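Local coordinates for protein alanine dehydrogenase/pyridine nucleotide transhydrogenase (Mycobacterium smegmatis str. MC2 155, PDB 3P2Y) that probably transfers hydride between NADH and NADP as the alpha 1 subunit of a transhydrogenase that couples this exchange to proton pumping across the membrane, at residues K159-G164 against A201-L206; S168-P173 against K265-I270; D300-G303 against G307-E310. All blocks are in the same frame, centred on the assembly; numbering follows the deposited sequence. Where two conformers were deposited one is given.

Contact 1. Residues K159-G164 against A201-L206; sequences KAVLLG and ATAKRL. With EDO (1,2-ethanediol), chain G.
V161 packs against T202, A203 and L206 in a buried, apolar helix-helix contact between the long helix 148-167 and helix 194-206, on one side of the mixed sheet that contains strands 186-190 and 268-271. The local axes approach to 9.1 Å and run at 45° to each other, and the nearest CA atoms are those of V161 and A203, 6.0 Å apart. V161 is the side chain that bridges the gap. Its CG1, anti to the backbone N (chi1 173°), lies over the backbone of A203, with V161 CG1 3.7 Å from A203 CA. The same methyl, V161 CG1, reaches A203 CB at 4.1 Å and, further along helix 194-206, L206 CD2 at 4.3 Å. T202 meets V161 alongside, the two side chains pointing in opposite directions as they pass; T202 CG2 stands 3.8 Å from V161 CB. With chi1 at -61°, T202 presents this methyl to V161, while its OG1 bonds to Q198 O one turn earlier, so that the polar branch is satisfied within its own helix. On another side of helix 148-167, K159 folds its chain back through three successive bends, and K159 NZ bonds to EDO O2 at 2.8 Å while EDO O1 donates to K159 O. This 1,2-ethanediol probably came from the crystallisation liquor. K159 NZ also bonds to S166 O of the second subunit, and L162 and L206 pack on that subunit. Two helices side by side against one face of a largely parallel sheet, helix 194-206 following strand 186-190, are characteristic of the Rossmann-type nucleotide-binding fold expected for this family.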
loop_
_atom_site.group_PDB
_atom_site.type_symbol
_atom_site.label_atom_id
_atom_site.label_comp_id
_atom_site.label_asym_id
_atom_site.label_seq_id
_atom_site.Cartn_x
_atom_site.Cartn_y
_atom_site.Cartn_z
ATOM N N LYS A 159 8.240 1.228 2.706
ATOM C CA LYS A 159 7.397 0.859 1.541
ATOM C C LYS A 159 7.224 -0.663 1.424
ATOM O O LYS A 159 6.215 -1.128 0.854
ATOM C CB LYS A 159 7.985 1.432 0.248
ATOM C CG LYS A 159 7.914 2.974 0.154
ATOM C CD LYS A 159 6.517 3.543 0.397
ATOM C CE LYS A 159 5.406 2.957 -0.559
ATOM N NZ LYS A 159 5.590 3.580 -1.978
ATOM N N ALA A 160 8.183 -1.434 1.952
ATOM C CA ALA A 160 8.051 -2.926 1.969
ATOM C C ALA A 160 6.838 -3.370 2.768
ATOM O O ALA A 160 6.097 -4.278 2.356
ATOM C CB ALA A 160 9.360 -3.624 2.525
ATOM N N VAL A 161 6.615 -2.715 3.918
ATOM C CA VAL A 161 5.447 -3.028 4.739
ATOM C C VAL A 161 4.166 -2.617 4.045
ATOM O O VAL A 161 3.167 -3.357 4.102
ATOM C CB VAL A 161 5.539 -2.379 6.162
ATOM C CG1 VAL A 161 4.213 -2.573 6.959
ATOM C CG2 VAL A 161 6.681 -3.041 6.888
ATOM N N LEU A 162 4.140 -1.414 3.463
ATOM C CA LEU A 162 2.923 -1.019 2.746
ATOM C C LEU A 162 2.589 -2.029 1.641
ATOM O O LEU A 162 1.409 -2.335 1.400
ATOM C CB LEU A 162 3.019 0.414 2.163
ATOM C CG LEU A 162 3.095 1.511 3.237
ATOM C CD1 LEU A 162 3.188 2.886 2.557
ATOM C CD2 LEU A 162 1.865 1.449 4.125
ATOM N N LEU A 163 3.628 -2.545 0.992
ATOM C CA LEU A 163 3.408 -3.479 -0.134
ATOM C C LEU A 163 2.874 -4.788 0.420
ATOM O O LEU A 163 1.904 -5.335 -0.119
ATOM C CB LEU A 163 4.729 -3.723 -0.889
ATOM C CG LEU A 163 4.647 -4.730 -2.042
ATOM C CD1 LEU A 163 3.584 -4.299 -3.090
ATOM C CD2 LEU A 163 6.057 -4.900 -2.690
ATOM N N GLY A 164 3.490 -5.279 1.494
ATOM C CA GLY A 164 2.996 -6.514 2.142
ATOM C C GLY A 164 1.538 -6.379 2.570
ATOM O O GLY A 164 0.700 -7.289 2.338
ATOM N N ALA A 201 9.168 -1.210 12.570
ATOM C CA ALA A 201 8.493 -0.056 13.151
ATOM C C ALA A 201 7.191 0.186 12.405
ATOM O O ALA A 201 6.143 0.426 13.034
ATOM C CB ALA A 201 9.389 1.221 13.105
ATOM N N THR A 202 7.257 0.138 11.077
ATOM C CA THR A 202 6.059 0.446 10.259
ATOM C C THR A 202 4.966 -0.616 10.436
ATOM O O THR A 202 3.789 -0.268 10.545
ATOM C CB THR A 202 6.440 0.629 8.783
ATOM O OG1 THR A 202 7.365 1.735 8.716
ATOM C CG2 THR A 202 5.206 0.994 7.913
ATOM N N ALA A 203 5.361 -1.885 10.463
ATOM C CA ALA A 203 4.397 -2.981 10.682
ATOM C C ALA A 203 3.705 -2.814 12.037
ATOM O O ALA A 203 2.476 -3.005 12.151
ATOM C CB ALA A 203 5.079 -4.319 10.591
ATOM N N LYS A 204 4.492 -2.464 13.058
ATOM C CA LYS A 204 3.942 -2.216 14.399
ATOM C C LYS A 204 2.915 -1.065 14.411
ATOM O O LYS A 204 1.828 -1.207 15.018
ATOM C CB LYS A 204 5.059 -1.935 15.424
ATOM C CG LYS A 204 4.553 -1.835 16.884
ATOM C CD LYS A 204 3.917 -3.188 17.284
ATOM C CE LYS A 204 3.850 -3.480 18.784
ATOM N NZ LYS A 204 3.164 -4.812 18.855
ATOM N N ARG A 205 3.249 0.041 13.740
ATOM C CA ARG A 205 2.352 1.208 13.599
ATOM C C ARG A 205 1.002 0.772 13.065
ATOM O O ARG A 205 -0.062 1.193 13.612
ATOM C CB ARG A 205 2.917 2.250 12.600
ATOM C CG ARG A 205 4.132 3.016 13.081
ATOM C CD ARG A 205 4.513 4.094 12.062
ATOM N NE ARG A 205 5.867 4.567 12.312
ATOM C CZ ARG A 205 6.153 5.595 13.095
ATOM N NH1 ARG A 205 5.167 6.292 13.676
ATOM N NH2 ARG A 205 7.425 5.940 13.281
ATOM N N LEU A 206 1.055 -0.074 12.035
ATOM C CA LEU A 206 -0.140 -0.555 11.347
ATOM C C LEU A 206 -0.964 -1.563 12.155
ATOM O O LEU A 206 -2.107 -1.870 11.777
ATOM C CB LEU A 206 0.242 -1.178 10.033
ATOM C CG LEU A 206 -0.716 -1.176 8.880
ATOM C CD1 LEU A 206 -1.615 0.089 8.872
ATOM C CD2 LEU A 206 0.188 -1.194 7.663
HETATM C C1 EDO G . 5.595 -0.097 -2.679
HETATM O O1 EDO G . 4.900 -0.217 -1.426
HETATM C C2 EDO G . 4.634 0.392 -3.782
HETATM O O2 EDO G . 4.235 1.780 -3.622
#

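Contact 2. Residues S168-P173 against K265-I270; sequences STRFVP and KFDIVI. With NA (sodium ion), chain E.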
loop_
_atom_site.group_PDB
_atom_site.type_symbol
_atom_site.label_atom_id
_atom_site.label_comp_id
_atom_site.label_asym_id
_atom_site.label_seq_id
_atom_site.Cartn_x
_atom_site.Cartn_y
_atom_site.Cartn_z
ATOM N N SER A 168 -1.708 -8.522 1.059
ATOM C CA SER A 168 -2.337 -9.475 1.983
ATOM C C SER A 168 -3.838 -9.632 1.678
ATOM O O SER A 168 -4.500 -8.684 1.263
ATOM C CB SER A 168 -2.168 -8.961 3.419
ATOM O OG SER A 168 -2.680 -9.922 4.357
ATOM N N THR A 169 -4.384 -10.817 1.929
ATOM C CA THR A 169 -5.833 -10.994 1.769
ATOM C C THR A 169 -6.541 -10.639 3.080
ATOM O O THR A 169 -7.741 -10.744 3.162
ATOM C CB THR A 169 -6.163 -12.440 1.405
ATOM O OG1 THR A 169 -5.622 -13.287 2.417
ATOM C CG2 THR A 169 -5.553 -12.771 0.039
ATOM N N ARG A 170 -5.772 -10.196 4.090
ATOM C CA ARG A 170 -6.312 -9.982 5.447
ATOM C C ARG A 170 -5.871 -8.611 5.969
ATOM O O ARG A 170 -4.858 -8.068 5.496
ATOM C CB ARG A 170 -5.737 -11.056 6.382
ATOM C CG ARG A 170 -6.366 -12.463 6.137
ATOM C CD ARG A 170 -5.838 -13.522 7.092
ATOM N NE ARG A 170 -4.370 -13.749 7.004
ATOM C CZ ARG A 170 -3.774 -14.522 6.099
ATOM N NH1 ARG A 170 -4.467 -15.085 5.091
ATOM N NH2 ARG A 170 -2.464 -14.707 6.157
ATOM N N PHE A 171 -6.627 -8.090 6.942
ATOM C CA PHE A 171 -6.236 -6.883 7.676
ATOM C C PHE A 171 -4.911 -7.084 8.359
ATOM O O PHE A 171 -4.605 -8.203 8.790
ATOM C CB PHE A 171 -7.241 -6.628 8.804
ATOM C CG PHE A 171 -8.512 -5.944 8.364
ATOM C CD1 PHE A 171 -8.512 -4.595 7.958
ATOM C CD2 PHE A 171 -9.730 -6.644 8.404
ATOM C CE1 PHE A 171 -9.726 -3.946 7.591
ATOM C CE2 PHE A 171 -10.956 -6.008 8.032
ATOM C CZ PHE A 171 -10.955 -4.673 7.598
ATOM N N VAL A 172 -4.173 -5.994 8.552
ATOM C CA VAL A 172 -3.041 -6.031 9.478
ATOM C C VAL A 172 -3.506 -5.804 10.939
ATOM O O VAL A 172 -3.158 -6.612 11.809
ATOM C CB VAL A 172 -1.919 -5.041 9.064
ATOM C CG1 VAL A 172 -0.900 -4.862 10.239
ATOM C CG2 VAL A 172 -1.192 -5.559 7.811
ATOM N N PRO A 173 -4.268 -4.723 11.212
ATOM C CA PRO A 173 -4.646 -4.484 12.620
ATOM C C PRO A 173 -5.740 -5.428 13.104
ATOM O O PRO A 173 -6.559 -5.871 12.300
ATOM C CB PRO A 173 -5.215 -3.055 12.605
ATOM C CG PRO A 173 -5.662 -2.839 11.162
ATOM C CD PRO A 173 -4.682 -3.614 10.329
ATOM N N LYS A 265 4.607 -19.627 10.425
ATOM C CA LYS A 265 3.632 -19.084 11.385
ATOM C C LYS A 265 3.197 -17.637 11.101
ATOM O O LYS A 265 2.281 -17.136 11.753
ATOM C CB LYS A 265 4.148 -19.109 12.829
ATOM C CG LYS A 265 4.685 -20.450 13.336
ATOM C CD LYS A 265 3.682 -21.570 13.148
ATOM C CE LYS A 265 4.095 -22.794 13.965
ATOM N NZ LYS A 265 3.150 -23.923 13.716
ATOM N N PHE A 266 3.824 -16.987 10.137
ATOM C CA PHE A 266 3.612 -15.532 9.958
ATOM C C PHE A 266 2.752 -15.195 8.751
ATOM O O PHE A 266 2.788 -15.918 7.739
ATOM C CB PHE A 266 4.958 -14.820 9.853
ATOM C CG PHE A 266 5.679 -14.751 11.167
ATOM C CD1 PHE A 266 5.470 -13.686 12.024
ATOM C CD2 PHE A 266 6.532 -15.789 11.550
ATOM C CE1 PHE A 266 6.137 -13.637 13.268
ATOM C CE2 PHE A 266 7.181 -15.768 12.788
ATOM C CZ PHE A 266 6.980 -14.697 13.642
ATOM N N ASP A 267 2.011 -14.088 8.851
ATOM C CA ASP A 267 1.167 -13.620 7.741
ATOM C C ASP A 267 1.935 -12.779 6.740
ATOM O O ASP A 267 1.587 -12.742 5.559
ATOM C CB ASP A 267 -0.036 -12.822 8.312
ATOM C CG ASP A 267 -0.806 -13.631 9.331
ATOM O OD1 ASP A 267 -1.482 -14.608 8.905
ATOM O OD2 ASP A 267 -0.729 -13.308 10.556
ATOM N N ILE A 268 2.958 -12.065 7.222
ATOM C CA ILE A 268 3.767 -11.209 6.359
ATOM C C ILE A 268 5.201 -11.483 6.751
ATOM O O ILE A 268 5.520 -11.414 7.931
ATOM C CB ILE A 268 3.438 -9.694 6.543
ATOM C CG1 ILE A 268 1.979 -9.426 6.110
ATOM C CG2 ILE A 268 4.390 -8.841 5.652
ATOM C CD1 ILE A 268 1.450 -8.003 6.377
ATOM N N VAL A 269 6.062 -11.781 5.763
ATOM C CA VAL A 269 7.479 -11.994 6.029
ATOM C C VAL A 269 8.245 -11.059 5.096
ATOM O O VAL A 269 8.042 -11.086 3.854
ATOM C CB VAL A 269 7.912 -13.476 5.761
ATOM C CG1 VAL A 269 9.449 -13.621 5.919
ATOM C CG2 VAL A 269 7.155 -14.435 6.691
ATOM N N ILE A 270 9.104 -10.218 5.684
ATOM C CA ILE A 270 9.882 -9.262 4.902
ATOM C C ILE A 270 11.337 -9.667 5.045
ATOM O O ILE A 270 11.833 -9.829 6.166
ATOM C CB ILE A 270 9.655 -7.818 5.418
ATOM C CG1 ILE A 270 8.161 -7.472 5.322
ATOM C CG2 ILE A 270 10.526 -6.820 4.638
ATOM C CD1 ILE A 270 7.754 -6.156 5.923
HETATM NA NA NA E . -0.246 -17.415 12.514
HETATM O O HOH W 1 -0.875 -11.742 4.417
HETATM O O HOH W 2 -0.486 -15.155 12.363
HETATM O O HOH W 3 -0.476 -17.268 9.536
HETATM O O HOH W 4 -0.067 -19.951 11.774
HETATM O O HOH W 5 1.280 -16.633 14.604
HETATM O O HOH W 6 -2.734 -17.180 12.375
#
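R170 and D267 form a salt bridge in which R170 NH2 donates to D267 OD1 at 2.9 Å. The N-H...O angle of 137° shows a bent bond; it meets OD1 on the anti side, and the guanidinium and carboxylate planes are turned 64° apart. A bend at chi3 (-61°) turns the guanidinium group toward D267, and both groups have further partners: R170 NH1 bonds to P294 O and pairs with E337 of the second subunit, while D267 OD2 accepts from S186 N. Waters 2 and 3 donate to OD2 and OD1 of D267 respectively and also coordinate the sodium ion, water 3 as the more distant ligand; K265 O binds the sodium ion directly at 2.6 Å, and the carboxylate therefore lies in the ion's second shell. Nearer the helix end, S168 OG accepts from R170 N at 3.1 Å in an ST turn and donates to water 1, which passes a bond on to D267 O. Beyond the polar groups, V172 CG2 meets I268 CD1 at 3.9 Å, the side chains crossing at about a right angle. The contact thus sets the loop leaving helix 148-167 against the start of strand 268-271, which lies between strands 186-190 and 297-300, with V172 also packing on A165 of helix 148-167 and L206 of helix 194-206.

Contact 3. Residues D300-G303 against G307-E310; sequences DLAG and GNCE
D300 joins the two arms of a loop just after strand 297-300: its carboxylate closes an Asx turn on its own arm and accepts backbone N-H groups from 307-310. The extended first torsion of D300 carries its carboxylate to the second arm. There OD1 takes two bonds. N308 N donates to D300 OD1 at 2.9 Å from the syn side, with a nearly straight N-H...O angle of 169°. A302 N, two residues after the aspartate, donates to D300 OD1 at 3.0 Å from the anti side and so makes the Asx turn. D300 OD2 accepts from C309 N at 2.9 Å, a donor standing 48° above the carboxylate plane, and is also bonded to T312 OG1. Four donors thus satisfy this buried carboxylate, which would probably favour its ionised form. At the neck of the loop, A302 O accepts from G307 N at 2.8 Å, with the donor above the carbonyl plane. G307 has a positive phi, and G307 CA comes within 3.2 Å of D300 OD2. N308 brings its amide beside the carboxylate, the two planes only 17° apart, yet its polar atoms are held by other parts of the chain: OD1 bonds to T271 OG1, and ND2 bonds to P281 O and A273 O. D300 OD1 and N308 OD1, both acceptors, remain 3.5 Å apart without bonding. Finally, the CB methyl of A302 rests against the same amide, 3.4 Å from N308 OD1.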
loop_
_atom_site.group_PDB
_atom_site.type_symbol
_atom_site.label_atom_id
_atom_site.label_comp_id
_atom_site.label_asym_id
_atom_site.label_seq_id
_atom_site.Cartn_x
_atom_site.Cartn_y
_atom_site.Cartn_z
ATOM N N ASP A 300 10.334 -9.884 -0.555
ATOM C CA ASP A 300 11.772 -10.155 -0.654
ATOM C C ASP A 300 12.429 -8.931 -1.272
ATOM O O ASP A 300 12.166 -8.590 -2.439
ATOM C CB ASP A 300 11.936 -11.419 -1.537
ATOM C CG ASP A 300 13.375 -11.921 -1.650
ATOM O OD1 ASP A 300 14.344 -11.205 -1.316
ATOM O OD2 ASP A 300 13.523 -13.057 -2.170
ATOM N N LEU A 301 13.253 -8.226 -0.492
ATOM C CA LEU A 301 13.899 -7.009 -0.988
ATOM C C LEU A 301 15.213 -7.270 -1.704
ATOM O O LEU A 301 15.831 -6.339 -2.210
ATOM C CB LEU A 301 14.176 -6.003 0.136
ATOM C CG LEU A 301 12.958 -5.544 0.964
ATOM C CD1 LEU A 301 13.336 -4.322 1.818
ATOM C CD2 LEU A 301 11.798 -5.230 0.045
ATOM N N ALA A 302 15.623 -8.528 -1.759
ATOM C CA ALA A 302 16.967 -8.877 -2.264
ATOM C C ALA A 302 16.974 -9.425 -3.712
ATOM O O ALA A 302 17.942 -10.084 -4.131
ATOM C CB ALA A 302 17.643 -9.870 -1.295
ATOM N N GLY A 303 15.913 -9.128 -4.475
ATOM C CA GLY A 303 15.717 -9.712 -5.809
ATOM C C GLY A 303 16.853 -9.430 -6.781
ATOM O O GLY A 303 17.201 -10.288 -7.587
ATOM N N GLY A 307 17.529 -12.843 -4.535
ATOM C CA GLY A 307 16.420 -13.013 -3.575
ATOM C C GLY A 307 16.778 -13.842 -2.352
ATOM O O GLY A 307 17.543 -14.804 -2.448
ATOM N N ASN A 308 16.207 -13.484 -1.199
ATOM C CA ASN A 308 16.360 -14.268 0.021
ATOM C C ASN A 308 15.465 -15.487 -0.016
ATOM O O ASN A 308 15.634 -16.405 0.801
ATOM C CB ASN A 308 15.982 -13.440 1.260
ATOM C CG ASN A 308 16.835 -12.173 1.415
ATOM O OD1 ASN A 308 16.303 -11.062 1.540
ATOM N ND2 ASN A 308 18.157 -12.328 1.379
ATOM N N CYS A 309 14.481 -15.467 -0.926
ATOM C CA CYS A 309 13.505 -16.551 -1.021
ATOM C C CYS A 309 13.774 -17.350 -2.276
ATOM O O CYS A 309 13.909 -16.797 -3.361
ATOM C CB CYS A 309 12.055 -16.029 -1.019
ATOM S SG CYS A 309 10.788 -17.321 -1.078
ATOM N N GLU A 310 13.837 -18.667 -2.107
ATOM C CA GLU A 310 14.067 -19.598 -3.215
ATOM C C GLU A 310 13.059 -19.446 -4.375
ATOM O O GLU A 310 13.395 -19.677 -5.541
ATOM C CB GLU A 310 14.065 -21.029 -2.646
ATOM C CG GLU A 310 14.201 -22.179 -3.639
ATOM C CD GLU A 310 14.265 -23.557 -2.948
ATOM O OE1 GLU A 310 14.177 -23.641 -1.688
ATOM O OE2 GLU A 310 14.395 -24.560 -3.687
#

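How the contacts relate
From the N terminus, helix 148-167 supplies 159-164 and the loop after it supplies 168-173. Contact 1 then closes a span of 36 residues by returning to helix 194-206, whereas contact 2 closes one of 91 at the start of strand 268-271. Their segments alternate, so the two spans cross, and they touch directly, L206 O packing on P173 CB and on V172 CG1. Contact 3 follows in series, closing a short loop after strand 297-300. It meets contact 1 through A160 CB and L301 CD2, but does not touch contact 2. Contact 1 thus joins helix to helix, contact 2 loop to strand, and contact 3 two parts of one loop; contacts 1 and 2 also reach the second subunit.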